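Long-range contacts in racemase, putative (Roseobacter denitrificans, PDB 3TCS), which binds magnesium and probably acts as a racemase or hydro-lyase of the enolase superfamily: residues 29-34 with 376-381; 145-150 with 179-184; 168-173 with 202-207; 275-280 with 300-305; 347-352 with 369-374. All coordinates share one frame; numbering follows the deposited sequence.

Interaction 1. Residues 29-34 with 376-381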
# COMPACT_ATOMS: atom_id res chain seq x y z
N GLU B 29 8.64 -17.69 12.83
CA GLU B 29 7.42 -18.50 12.83
C GLU B 29 6.20 -17.64 13.10
O GLU B 29 6.29 -16.65 13.83
CB GLU B 29 7.50 -19.55 13.93
CG GLU B 29 8.65 -20.53 13.81
CD GLU B 29 8.95 -21.22 15.12
OE1 GLU B 29 9.57 -20.58 16.00
OE2 GLU B 29 8.55 -22.39 15.28
N THR B 30 5.07 -18.01 12.53
CA THR B 30 3.83 -17.28 12.76
C THR B 30 2.75 -18.27 13.21
O THR B 30 2.73 -19.43 12.80
CB THR B 30 3.33 -16.54 11.49
OG1 THR B 30 3.31 -17.44 10.38
CG2 THR B 30 4.25 -15.36 11.17
N PHE B 31 1.87 -17.79 14.08
CA PHE B 31 0.76 -18.56 14.64
C PHE B 31 -0.40 -17.60 14.45
O PHE B 31 -0.47 -16.57 15.11
CB PHE B 31 1.03 -18.82 16.12
CG PHE B 31 2.37 -19.44 16.39
CD1 PHE B 31 2.49 -20.82 16.57
CD2 PHE B 31 3.52 -18.66 16.43
CE1 PHE B 31 3.73 -21.40 16.79
CE2 PHE B 31 4.76 -19.23 16.66
CZ PHE B 31 4.87 -20.61 16.83
N THR B 32 -1.33 -17.94 13.55
CA THR B 32 -2.40 -17.00 13.25
C THR B 32 -3.78 -17.58 12.97
O THR B 32 -3.95 -18.78 12.75
CB THR B 32 -1.99 -16.21 11.98
OG1 THR B 32 -2.86 -15.09 11.79
CG2 THR B 32 -2.09 -17.12 10.76
N ASN B 33 -4.77 -16.69 13.01
CA ASN B 33 -6.12 -17.04 12.59
C ASN B 33 -6.47 -15.84 11.71
O ASN B 33 -5.58 -15.03 11.43
CB ASN B 33 -7.13 -17.29 13.74
CG ASN B 33 -7.34 -16.10 14.66
OD1 ASN B 33 -7.11 -14.95 14.30
ND2 ASN B 33 -7.81 -16.40 15.87
N ASP B 34 -7.71 -15.71 11.26
CA ASP B 34 -8.04 -14.59 10.38
C ASP B 34 -7.97 -13.20 11.00
O ASP B 34 -7.78 -12.21 10.29
CB ASP B 34 -9.42 -14.81 9.76
CG ASP B 34 -9.45 -15.98 8.79
OD1 ASP B 34 -8.44 -16.72 8.71
OD2 ASP B 34 -10.48 -16.17 8.11
N GLU B 376 -3.34 -22.36 24.69
CA GLU B 376 -4.57 -22.88 24.10
C GLU B 376 -4.85 -22.17 22.78
O GLU B 376 -5.22 -22.80 21.79
CB GLU B 376 -5.74 -22.66 25.08
CG GLU B 376 -7.14 -22.93 24.52
CD GLU B 376 -7.35 -24.36 24.07
OE1 GLU B 376 -6.79 -25.29 24.69
OE2 GLU B 376 -8.10 -24.57 23.09
N TRP B 377 -4.65 -20.86 22.75
CA TRP B 377 -4.89 -20.11 21.52
C TRP B 377 -3.89 -20.60 20.47
O TRP B 377 -4.27 -20.86 19.32
CB TRP B 377 -4.70 -18.61 21.74
CG TRP B 377 -5.12 -17.79 20.55
CD1 TRP B 377 -6.34 -17.23 20.33
CD2 TRP B 377 -4.32 -17.48 19.40
NE1 TRP B 377 -6.35 -16.59 19.11
CE2 TRP B 377 -5.12 -16.73 18.52
CE3 TRP B 377 -3.00 -17.78 19.03
CZ2 TRP B 377 -4.65 -16.26 17.29
CZ3 TRP B 377 -2.53 -17.31 17.80
CH2 TRP B 377 -3.36 -16.56 16.95
N LEU B 378 -2.63 -20.72 20.86
CA LEU B 378 -1.60 -21.19 19.93
C LEU B 378 -1.93 -22.57 19.36
O LEU B 378 -1.72 -22.83 18.18
CB LEU B 378 -0.23 -21.23 20.62
CG LEU B 378 0.34 -19.86 20.99
CD1 LEU B 378 1.61 -20.03 21.80
CD2 LEU B 378 0.63 -19.07 19.73
N ALA B 379 -2.45 -23.45 20.21
CA ALA B 379 -2.80 -24.81 19.77
C ALA B 379 -3.80 -24.79 18.61
O ALA B 379 -3.73 -25.65 17.72
CB ALA B 379 -3.37 -25.61 20.94
N ARG B 380 -4.71 -23.82 18.61
CA ARG B 380 -5.72 -23.72 17.56
C ARG B 380 -5.29 -22.90 16.35
O ARG B 380 -6.03 -22.82 15.37
CB ARG B 380 -7.01 -23.10 18.11
CG ARG B 380 -7.59 -23.80 19.31
CD ARG B 380 -8.99 -23.27 19.60
NE ARG B 380 -9.54 -23.89 20.81
CZ ARG B 380 -10.82 -23.85 21.17
NH1 ARG B 380 -11.71 -23.23 20.41
NH2 ARG B 380 -11.20 -24.45 22.29
N SER B 381 -4.11 -22.31 16.40
CA SER B 381 -3.63 -21.45 15.31
C SER B 381 -3.08 -22.15 14.07
O SER B 381 -2.78 -23.34 14.07
CB SER B 381 -2.56 -20.51 15.83
OG SER B 381 -1.35 -21.22 16.05
O HOH W 1 -8.83 -15.20 18.38
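Phe31 meets the helical segment 376-381 with its CB, its carbonyl and the near side of its ring. CB lies 3.4 Å from Ser381 OG and 3.6 Å from Leu378 CD2; the serine oxygen sits at the edge of the phenyl ring, close to its plane. Trp377 comes in edge first: its CH2 is 3.4 Å from Phe31 O, with that oxygen in the indole plane, and 3.8 Å from Thr32 CA. Farther along, Asn33 ND2 lies 3.5 Å from Trp377 CZ2, the amide and indole planes 69° apart. No hydrogen bond passes directly between the segments. Instead one water accepts from both Asn33 ND2 and Trp377 NE1, at 3.0 and 2.9 Å.

A second shell fixes these groups. Ser381 OG, held between its own backbone N and carbonyl carbon (chi1 74°), donates to Leu378 O on a lone pair in the carbonyl plane, and Ser381 N donates to the same oxygen. Asn33 OD1 accepts from the backbone N of Ala35 and Val36, which turns the ND2 end of the amide to the water. Phe38 meets the Trp377 ring edge-to-face.

The helical segment crosses strand 29-32 of the N-terminal antiparallel sheet nearly at right angles (97°), just before the chain enters that sheet as strand 382-387. The chemistry implies a mixed seam held by van der Waals contact, with one water as its hydrogen-bonded link.

Interaction 2. Residues 145-150 with 179-184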
# COMPACT_ATOMS: atom_id res chain seq x y z
N ILE B 145 -24.77 3.02 17.92
CA ILE B 145 -25.13 3.07 19.32
C ILE B 145 -25.65 4.48 19.51
O ILE B 145 -25.04 5.44 19.04
CB ILE B 145 -23.91 2.81 20.25
CG1 ILE B 145 -24.37 2.79 21.71
CG2 ILE B 145 -22.84 3.86 20.03
CD1 ILE B 145 -23.26 2.53 22.71
N THR B 146 -26.80 4.62 20.16
CA THR B 146 -27.37 5.94 20.35
C THR B 146 -26.53 6.76 21.32
O THR B 146 -25.83 6.21 22.17
CB THR B 146 -28.80 5.86 20.91
OG1 THR B 146 -28.76 5.29 22.23
CG2 THR B 146 -29.68 5.00 20.02
N PRO B 147 -26.58 8.09 21.19
CA PRO B 147 -25.81 8.95 22.10
C PRO B 147 -26.15 8.65 23.56
O PRO B 147 -25.29 8.71 24.43
CB PRO B 147 -26.22 10.35 21.67
CG PRO B 147 -26.35 10.19 20.18
CD PRO B 147 -27.10 8.87 20.06
N ARG B 148 -27.42 8.33 23.80
CA ARG B 148 -27.88 8.04 25.16
C ARG B 148 -27.23 6.79 25.74
O ARG B 148 -26.74 6.82 26.87
CB ARG B 148 -29.40 7.88 25.18
CG ARG B 148 -29.99 7.76 26.58
CD ARG B 148 -31.52 7.71 26.55
NE ARG B 148 -32.11 7.77 27.88
CZ ARG B 148 -32.21 8.88 28.62
NH1 ARG B 148 -31.76 10.04 28.16
NH2 ARG B 148 -32.74 8.82 29.83
N ASP B 149 -27.22 5.71 24.97
CA ASP B 149 -26.60 4.47 25.45
C ASP B 149 -25.09 4.59 25.53
O ASP B 149 -24.46 3.98 26.39
CB ASP B 149 -26.99 3.30 24.55
CG ASP B 149 -28.44 2.89 24.73
OD1 ASP B 149 -29.02 3.25 25.77
OD2 ASP B 149 -28.99 2.19 23.85
N GLU B 150 -24.51 5.39 24.63
CA GLU B 150 -23.07 5.59 24.62
C GLU B 150 -22.64 6.31 25.90
O GLU B 150 -21.71 5.89 26.58
CB GLU B 150 -22.66 6.44 23.40
CG GLU B 150 -21.16 6.74 23.34
CD GLU B 150 -20.34 5.60 22.76
OE1 GLU B 150 -19.96 5.68 21.58
OE2 GLU B 150 -20.07 4.62 23.49
N ASP B 179 -23.99 11.42 7.96
CA ASP B 179 -23.92 10.99 9.36
C ASP B 179 -24.47 9.57 9.48
O ASP B 179 -25.12 9.08 8.55
CB ASP B 179 -24.74 11.94 10.24
CG ASP B 179 -24.26 12.00 11.68
OD1 ASP B 179 -23.55 11.07 12.12
OD2 ASP B 179 -24.59 12.98 12.38
N GLU B 180 -24.22 8.90 10.60
CA GLU B 180 -24.72 7.53 10.79
C GLU B 180 -26.24 7.59 10.60
O GLU B 180 -26.85 6.65 10.09
CB GLU B 180 -24.38 7.02 12.19
CG GLU B 180 -24.62 5.53 12.38
CD GLU B 180 -23.70 4.66 11.53
OE1 GLU B 180 -22.82 5.20 10.83
OE2 GLU B 180 -23.84 3.42 11.57
N TRP B 181 -26.82 8.70 11.03
CA TRP B 181 -28.24 8.98 10.85
C TRP B 181 -28.40 10.47 11.13
O TRP B 181 -27.61 11.06 11.86
CB TRP B 181 -29.14 8.12 11.75
CG TRP B 181 -29.05 8.33 13.23
CD1 TRP B 181 -29.50 9.41 13.95
CD2 TRP B 181 -28.49 7.42 14.18
NE1 TRP B 181 -29.26 9.22 15.29
CE2 TRP B 181 -28.64 8.00 15.46
CE3 TRP B 181 -27.89 6.16 14.08
CZ2 TRP B 181 -28.21 7.37 16.63
CZ3 TRP B 181 -27.45 5.53 15.24
CH2 TRP B 181 -27.62 6.14 16.50
N PRO B 182 -29.42 11.10 10.52
CA PRO B 182 -29.66 12.53 10.71
C PRO B 182 -29.62 13.02 12.16
O PRO B 182 -30.38 12.56 13.01
CB PRO B 182 -31.02 12.73 10.06
CG PRO B 182 -30.97 11.74 8.92
CD PRO B 182 -30.41 10.51 9.60
N GLY B 183 -28.70 13.95 12.42
CA GLY B 183 -28.58 14.55 13.74
C GLY B 183 -27.83 13.79 14.82
O GLY B 183 -27.74 14.28 15.95
N ARG B 184 -27.28 12.62 14.51
CA ARG B 184 -26.56 11.88 15.54
C ARG B 184 -25.38 12.66 16.12
O ARG B 184 -25.21 12.71 17.34
CB ARG B 184 -26.05 10.54 15.00
CG ARG B 184 -25.36 9.71 16.08
CD ARG B 184 -24.91 8.35 15.57
NE ARG B 184 -24.36 7.53 16.65
CZ ARG B 184 -23.16 7.71 17.18
NH1 ARG B 184 -22.36 8.67 16.74
NH2 ARG B 184 -22.75 6.92 18.17
O HOH W 2 -20.01 6.81 19.28
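Ile145 offers its carbonyl oxygen to Arg184, which grips it side-on with two nitrogens: NH2 at 2.9 Å, with an N-H...O angle of 155°, and NE at 3.2 Å. The oxygen lies near the guanidinium plane for both. An extended chain, with CG opposite the backbone N (chi1 -177°), carries the group that far. Ile145 CG2 also packs against Arg184 NH2. At Thr146, CA lies 3.9 Å from Trp181 CH2, in the plane of the indole and at its edge; its OG1 caps the helix by accepting from Asp149 N. Pro147 follows, its CD 3.9 Å from Trp181 CZ2. Arg184 CD lies 3.5 Å above one face of the Trp181 indole, toward its rim. Glu150 reaches Arg184 through water, which donates to Glu150 OE1 and accepts from Arg184 NH2.

A leucine in place of Arg184 would probably leave Ile145 O without its two donors and the water without its link to the 179-184 loop. Arg184 NH1 meanwhile donates to Arg169 O, at the end of strand 165-169. The contact thus joins the starts of helices 147-161 and 184-196, which precede and follow that strand, a pairing of successive beta-alpha units typical of a TIM barrel.

Interaction 3. Residues 168-173 with 202-207. With MG (magnesium ion), chain J; DAL (D-alanine), chain L.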
# COMPACT_ATOMS: atom_id res chain seq x y z
N VAL B 168 -15.58 9.30 21.35
CA VAL B 168 -16.75 8.74 20.69
C VAL B 168 -16.64 9.01 19.20
O VAL B 168 -15.64 9.57 18.74
CB VAL B 168 -18.07 9.36 21.25
CG1 VAL B 168 -18.19 9.03 22.73
CG2 VAL B 168 -18.09 10.86 21.02
N ARG B 169 -17.65 8.62 18.43
CA ARG B 169 -17.62 8.78 16.98
C ARG B 169 -18.58 9.82 16.43
O ARG B 169 -19.69 9.99 16.93
CB ARG B 169 -17.95 7.44 16.31
CG ARG B 169 -17.11 6.27 16.80
CD ARG B 169 -15.68 6.34 16.28
NE ARG B 169 -14.74 5.71 17.21
CZ ARG B 169 -13.45 5.52 16.95
NH1 ARG B 169 -12.93 5.90 15.79
NH2 ARG B 169 -12.66 4.98 17.87
N ALA B 170 -18.13 10.50 15.37
CA ALA B 170 -18.91 11.52 14.69
C ALA B 170 -19.11 11.05 13.25
O ALA B 170 -18.31 10.26 12.74
CB ALA B 170 -18.17 12.86 14.70
N GLY B 171 -20.17 11.53 12.61
CA GLY B 171 -20.45 11.16 11.23
C GLY B 171 -20.52 9.67 10.96
O GLY B 171 -20.73 8.87 11.88
N ALA B 172 -20.38 9.31 9.69
CA ALA B 172 -20.40 7.91 9.27
C ALA B 172 -19.00 7.59 8.76
O ALA B 172 -18.36 8.43 8.12
CB ALA B 172 -21.43 7.70 8.17
N GLU B 173 -18.50 6.39 9.06
CA GLU B 173 -17.16 5.98 8.64
C GLU B 173 -16.99 6.19 7.13
O GLU B 173 -17.70 5.58 6.33
CB GLU B 173 -16.95 4.51 9.00
CG GLU B 173 -15.52 4.03 8.84
CD GLU B 173 -15.39 2.56 9.19
OE1 GLU B 173 -15.76 2.18 10.32
OE2 GLU B 173 -14.93 1.78 8.33
N LEU B 202 -12.94 15.16 26.57
CA LEU B 202 -13.79 14.53 25.57
C LEU B 202 -13.14 14.65 24.21
O LEU B 202 -12.73 15.73 23.79
CB LEU B 202 -15.17 15.19 25.57
CG LEU B 202 -15.93 15.06 26.89
CD1 LEU B 202 -17.28 15.78 26.79
CD2 LEU B 202 -16.14 13.58 27.21
N LEU B 203 -13.05 13.51 23.53
CA LEU B 203 -12.45 13.42 22.21
C LEU B 203 -13.49 12.88 21.24
O LEU B 203 -14.47 12.25 21.65
CB LEU B 203 -11.28 12.43 22.23
CG LEU B 203 -10.10 12.66 23.18
CD1 LEU B 203 -10.52 12.47 24.64
CD2 LEU B 203 -9.00 11.66 22.82
N ILE B 204 -13.30 13.13 19.95
CA ILE B 204 -14.23 12.60 18.97
C ILE B 204 -13.43 12.21 17.72
O ILE B 204 -12.37 12.78 17.46
CB ILE B 204 -15.35 13.62 18.65
CG1 ILE B 204 -16.58 12.87 18.11
CG2 ILE B 204 -14.86 14.65 17.65
CD1 ILE B 204 -17.87 13.68 18.17
N ASP B 205 -13.94 11.24 16.97
CA ASP B 205 -13.25 10.75 15.77
C ASP B 205 -14.28 10.67 14.64
O ASP B 205 -15.30 10.01 14.79
CB ASP B 205 -12.68 9.36 16.05
CG ASP B 205 -11.63 8.93 15.04
OD1 ASP B 205 -11.73 9.34 13.86
OD2 ASP B 205 -10.72 8.17 15.43
N ALA B 206 -14.01 11.34 13.52
CA ALA B 206 -14.95 11.33 12.40
C ALA B 206 -14.60 10.33 11.30
O ALA B 206 -15.32 10.20 10.31
CB ALA B 206 -15.05 12.73 11.80
N ASN B 207 -13.48 9.63 11.48
CA ASN B 207 -13.02 8.63 10.53
C ASN B 207 -13.20 8.98 9.05
O ASN B 207 -13.86 8.25 8.31
CB ASN B 207 -13.69 7.28 10.85
CG ASN B 207 -13.18 6.68 12.16
OD1 ASN B 207 -12.05 6.16 12.23
ND2 ASN B 207 -13.99 6.75 13.20
MG MG J . -9.02 7.28 14.66
N DAL L . -8.72 5.96 16.60
CA DAL L . -9.94 5.16 16.35
CB DAL L . -9.89 3.85 17.12
C DAL L . -10.05 4.87 14.89
O DAL L . -10.13 5.76 14.11
O HOH W 3 -9.61 8.08 12.81
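Val168 and Ile204 mark the tight part, where neighbouring barrel strands run parallel. Val168 N donates to Leu203 O at 3.2 Å, Asp205 N to Val168 O at 3.0 Å, and Ala170 N to Asp205 O at 2.9 Å. On the sheet face that bears Val168 and Ile204, Ile204 CD1 reaches Ala170 CB at 3.6 Å, and its CG1 packs on Val168 CG2; the turn of CG1 away from the backbone N (chi1 -156°) sends it across to the neighbouring strand. The looser end is at Glu173, exposed, whose CG merely approaches Asn207 CB at 4.2 Å; His93 of the second subunit packs on this glutamate.

On the opposite face of the sheet, Arg169 and Asp205 enter the ligand pocket, which Asn207 also lines. Asp205 OD2 binds magnesium at 2.1 Å, with Glu231 and Glu257 completing the protein ligands, while D-alanine coordinates through N and O. Asp205 OD1 accepts from a metal-bound water and from Asn207 N, an Asx turn that restrains the carboxylate. Arg169 lines the pocket with its NE donating to Ser140 O. This chemistry implies that a beta-alpha-beta unit sets metal and ligand groups side by side at the C-terminal ends of its strands.

Interaction 4. Residues 275-280 with 300-305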
# COMPACT_ATOMS: atom_id res chain seq x y z
N ASP B 275 -2.36 18.71 14.42
CA ASP B 275 -1.71 19.21 15.63
C ASP B 275 -1.10 18.08 16.45
O ASP B 275 -0.19 18.30 17.26
CB ASP B 275 -2.73 19.94 16.50
CG ASP B 275 -3.40 21.08 15.76
OD1 ASP B 275 -2.69 22.05 15.42
OD2 ASP B 275 -4.62 20.99 15.51
N ILE B 276 -1.61 16.87 16.25
CA ILE B 276 -1.14 15.68 16.96
C ILE B 276 -1.05 14.54 15.96
O ILE B 276 -1.98 14.33 15.18
CB ILE B 276 -2.13 15.27 18.08
CG1 ILE B 276 -2.34 16.44 19.06
CG2 ILE B 276 -1.62 14.03 18.81
CD1 ILE B 276 -3.34 16.17 20.16
N VAL B 277 0.06 13.82 15.95
CA VAL B 277 0.23 12.70 15.03
C VAL B 277 -0.20 11.42 15.73
O VAL B 277 0.04 11.25 16.93
CB VAL B 277 1.70 12.58 14.55
CG1 VAL B 277 2.06 13.81 13.74
CG2 VAL B 277 2.62 12.43 15.74
N GLN B 278 -0.81 10.51 14.97
CA GLN B 278 -1.33 9.27 15.54
C GLN B 278 -0.98 8.00 14.79
O GLN B 278 -1.85 7.31 14.27
CB GLN B 278 -2.85 9.36 15.64
CG GLN B 278 -3.32 10.54 16.46
CD GLN B 278 -4.82 10.52 16.66
OE1 GLN B 278 -5.58 10.81 15.73
NE2 GLN B 278 -5.25 10.15 17.86
N PRO B 279 0.31 7.66 14.74
CA PRO B 279 0.71 6.44 14.05
C PRO B 279 0.20 5.20 14.78
O PRO B 279 -0.01 5.23 15.99
CB PRO B 279 2.23 6.51 14.07
CG PRO B 279 2.50 7.19 15.39
CD PRO B 279 1.47 8.30 15.40
N ASP B 280 -0.03 4.12 14.03
CA ASP B 280 -0.42 2.85 14.63
C ASP B 280 0.86 2.03 14.45
O ASP B 280 1.31 1.82 13.33
CB ASP B 280 -1.59 2.20 13.87
CG ASP B 280 -1.95 0.82 14.42
OD1 ASP B 280 -1.16 -0.12 14.23
OD2 ASP B 280 -3.02 0.68 15.06
N ALA B 300 9.67 18.70 15.11
CA ALA B 300 8.69 19.70 14.71
C ALA B 300 7.89 20.27 15.88
O ALA B 300 7.14 21.22 15.72
CB ALA B 300 7.74 19.10 13.68
N GLY B 301 8.07 19.67 17.06
CA GLY B 301 7.36 20.15 18.23
C GLY B 301 5.96 19.59 18.39
O GLY B 301 5.18 20.10 19.19
N LEU B 302 5.64 18.53 17.64
CA LEU B 302 4.31 17.92 17.74
C LEU B 302 4.29 16.71 18.66
O LEU B 302 5.24 15.92 18.68
CB LEU B 302 3.80 17.47 16.37
CG LEU B 302 3.33 18.52 15.37
CD1 LEU B 302 4.53 19.16 14.72
CD2 LEU B 302 2.45 17.85 14.34
N PRO B 303 3.21 16.55 19.42
CA PRO B 303 3.11 15.40 20.33
C PRO B 303 2.62 14.18 19.55
O PRO B 303 2.07 14.32 18.45
CB PRO B 303 2.10 15.87 21.37
CG PRO B 303 1.16 16.69 20.55
CD PRO B 303 2.10 17.49 19.66
N VAL B 304 2.82 13.01 20.14
CA VAL B 304 2.41 11.75 19.54
C VAL B 304 1.40 11.02 20.43
O VAL B 304 1.68 10.70 21.58
CB VAL B 304 3.64 10.82 19.35
CG1 VAL B 304 3.20 9.51 18.68
CG2 VAL B 304 4.70 11.53 18.52
N THR B 305 0.21 10.78 19.88
CA THR B 305 -0.85 10.07 20.59
C THR B 305 -1.22 8.93 19.64
O THR B 305 -2.15 9.05 18.84
CB THR B 305 -2.04 11.00 20.85
OG1 THR B 305 -1.59 12.10 21.67
CG2 THR B 305 -3.16 10.26 21.59
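Val277 sits at the middle of the contact, with its backbone bonded on both sides to the segment 300-305. Its N donates to Pro303 O at 3.2 Å (N-H...O 164°), and its O accepts from Thr305 N at 3.0 Å (163°). Beyond CB the side chain forks. CG2 lies between the backbone N and the carbonyl carbon, while CG1 is opposite the carbonyl carbon (chi1 -65°). That setting puts CG2 close to Pro303 O and 3.6 Å from Val304 CG2, the two valines crossing at a slant. The other methyl, CG1, turns to Leu302 CD2 at 4.1 Å, the side chains nearly perpendicular. Outside the two segments, Trp265 and Ile269 of helix 262-270 and Ala297 of helix 287-300 pack on this valine.

The single bridge, Val277 with Val304, lies in the TIM barrel, where strand 276-277 pairs in parallel with strand 252-255. The segment 300-305 follows helix 287-300, which ends in a Schellman motif at Gly301, and supplies the next pairing edge round the barrel.

In Ile276 the second branch, CG2, stands opposite the backbone N and meets Thr305 OG1 at 3.5 Å, and its CG1 reaches Pro303 CG at 3.8 Å, crossing at about a right angle. Pro279 CD lies against Val304 CG1 at 3.9 Å. Gln278 CA makes a C-H...O contact of 3.4 Å with Thr305 O, and the end of the glutamine side chain lies near Glu231, one of the magnesium ligands. Asp275 O meets the Pro303 ring at CD, while Asp275 OD2 accepts from Val253 N on strand 252-255.

Interaction 5. Residues 347-352 with 369-374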
# COMPACT_ATOMS: atom_id res chain seq x y z
N GLY B 347 -9.21 -14.40 25.36
CA GLY B 347 -8.28 -15.50 25.56
C GLY B 347 -7.02 -15.54 24.73
O GLY B 347 -6.53 -16.62 24.40
N LEU B 348 -6.48 -14.38 24.39
CA LEU B 348 -5.24 -14.34 23.62
C LEU B 348 -4.03 -14.55 24.51
O LEU B 348 -3.04 -15.13 24.09
CB LEU B 348 -5.09 -13.00 22.89
CG LEU B 348 -6.06 -12.65 21.77
CD1 LEU B 348 -5.74 -11.26 21.22
CD2 LEU B 348 -5.95 -13.69 20.66
N PHE B 349 -4.12 -14.08 25.76
CA PHE B 349 -2.99 -14.16 26.68
C PHE B 349 -3.25 -14.97 27.94
O PHE B 349 -4.39 -15.17 28.34
CB PHE B 349 -2.57 -12.74 27.07
CG PHE B 349 -2.55 -11.79 25.91
CD1 PHE B 349 -1.70 -11.99 24.83
CD2 PHE B 349 -3.42 -10.69 25.89
CE1 PHE B 349 -1.70 -11.12 23.74
CE2 PHE B 349 -3.43 -9.82 24.81
CZ PHE B 349 -2.57 -10.03 23.73
N VAL B 350 -2.17 -15.44 28.56
CA VAL B 350 -2.26 -16.21 29.80
C VAL B 350 -2.87 -15.30 30.87
O VAL B 350 -3.74 -15.71 31.63
CB VAL B 350 -0.87 -16.69 30.25
CG1 VAL B 350 -0.96 -17.36 31.62
CG2 VAL B 350 -0.31 -17.66 29.23
N LYS B 351 -2.40 -14.06 30.90
CA LYS B 351 -2.90 -13.08 31.85
C LYS B 351 -2.96 -11.75 31.11
O LYS B 351 -1.97 -11.32 30.51
CB LYS B 351 -1.96 -12.97 33.05
CG LYS B 351 -2.43 -11.99 34.11
CD LYS B 351 -3.84 -12.33 34.59
CE LYS B 351 -4.36 -11.29 35.58
NZ LYS B 351 -5.77 -11.57 35.99
N THR B 352 -4.12 -11.11 31.14
CA THR B 352 -4.28 -9.84 30.44
C THR B 352 -3.36 -8.76 30.99
O THR B 352 -3.17 -8.65 32.20
CB THR B 352 -5.74 -9.32 30.53
OG1 THR B 352 -5.87 -8.13 29.74
CG2 THR B 352 -6.12 -9.01 31.97
N TRP B 369 7.96 -7.64 26.30
CA TRP B 369 6.65 -7.02 26.34
C TRP B 369 5.98 -7.31 27.68
O TRP B 369 5.12 -6.56 28.13
CB TRP B 369 5.77 -7.52 25.19
CG TRP B 369 6.31 -7.13 23.85
CD1 TRP B 369 6.64 -7.97 22.83
CD2 TRP B 369 6.57 -5.81 23.37
NE1 TRP B 369 7.09 -7.26 21.75
CE2 TRP B 369 7.06 -5.93 22.05
CE3 TRP B 369 6.43 -4.53 23.93
CZ2 TRP B 369 7.41 -4.82 21.28
CZ3 TRP B 369 6.78 -3.42 23.16
CH2 TRP B 369 7.27 -3.57 21.85
N GLY B 370 6.40 -8.40 28.32
CA GLY B 370 5.84 -8.76 29.61
C GLY B 370 4.50 -9.45 29.52
O GLY B 370 3.62 -9.26 30.37
N VAL B 371 4.32 -10.25 28.47
CA VAL B 371 3.08 -10.96 28.26
C VAL B 371 3.40 -12.34 27.70
O VAL B 371 4.49 -12.56 27.17
CB VAL B 371 2.18 -10.20 27.24
CG1 VAL B 371 2.82 -10.23 25.86
CG2 VAL B 371 0.79 -10.82 27.20
N GLU B 372 2.46 -13.27 27.84
CA GLU B 372 2.65 -14.63 27.34
C GLU B 372 1.41 -15.00 26.53
O GLU B 372 0.29 -14.85 27.00
CB GLU B 372 2.79 -15.60 28.51
CG GLU B 372 3.32 -16.98 28.15
CD GLU B 372 3.36 -17.91 29.34
OE1 GLU B 372 3.56 -17.42 30.48
OE2 GLU B 372 3.20 -19.14 29.15
N ILE B 373 1.62 -15.47 25.30
CA ILE B 373 0.51 -15.85 24.46
C ILE B 373 -0.09 -17.13 25.03
O ILE B 373 0.65 -18.01 25.47
CB ILE B 373 0.96 -16.11 23.01
CG1 ILE B 373 1.77 -14.91 22.49
CG2 ILE B 373 -0.25 -16.37 22.12
CD1 ILE B 373 1.03 -13.58 22.55
N SER B 374 -1.41 -17.22 25.02
CA SER B 374 -2.13 -18.38 25.53
C SER B 374 -1.78 -19.66 24.79
O SER B 374 -1.93 -19.73 23.57
CB SER B 374 -3.63 -18.14 25.41
OG SER B 374 -4.35 -19.34 25.65
O HOH W 4 0.31 -13.03 29.79
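Phe349 and Ile373 form a single backbone bridge, and the hydrogen bonds on its two sides carry the polar part of the contact. Ser374 N donates to Leu348 O at 2.8 Å, almost straight at 174°. Val350 N donates to Glu372 O at 3.0 Å, with an N-H...O angle of 167°. A water extends the pairing by accepting from Lys351 N and Glu372 N. Phe349 CA adds a C-H...O contact of 3.4 Å to Glu372 O.

The apolar contacts gather at the Phe349 ring. Val371 CG2, opposite the backbone N because CG1 takes the chi1 of 68°, comes obliquely to CD1 at 3.6 Å, and Ile373 CD1 meets CE1 at the ring edge, in plane, at 3.9 Å. Leu348 CB lies over the ring centre on one face. An alanine in place of Phe349 would probably leave Val371 CG2 and Ile373 CD1 without their shared partner and open a gap beside Leu348.

On the exposed side, Val350 CG2 rests along the extended Glu372 chain, 3.7 Å from CD. Ser374 CB packs on Gly347 O, while its OG caps the following helix by accepting from Trp377 N. This is a single beta bridge between the loops before and after strand 360-363, packed by Phe349 and Ile373 against Phe38 of the N-terminal sheet and leading into helix 375-380.

How the interactions relate
From the N terminus, interaction 1 opens at strand 25-32 and closes only at 376-381, so the other four nest within its loop; it ties the N-terminal sheet to the helix near the C terminus. Interactions 2 and 3 come next and cross, their segments alternating: Glu150 CG packs on Val168 CG1, joining the start of helix 147-161 to the barrel strands. Interaction 4 follows in series, farther round the same barrel, with its nearest atoms about 6 Å from interaction 3. Interaction 5 is the last of the nested contacts to close, just before interaction 1, and touches it where Leu378 CD2 packs on Ile373 CG2 at 3.7 Å, linking the 369-374 loop to helix 375-380, which interaction 1 sets against the N-terminal sheet.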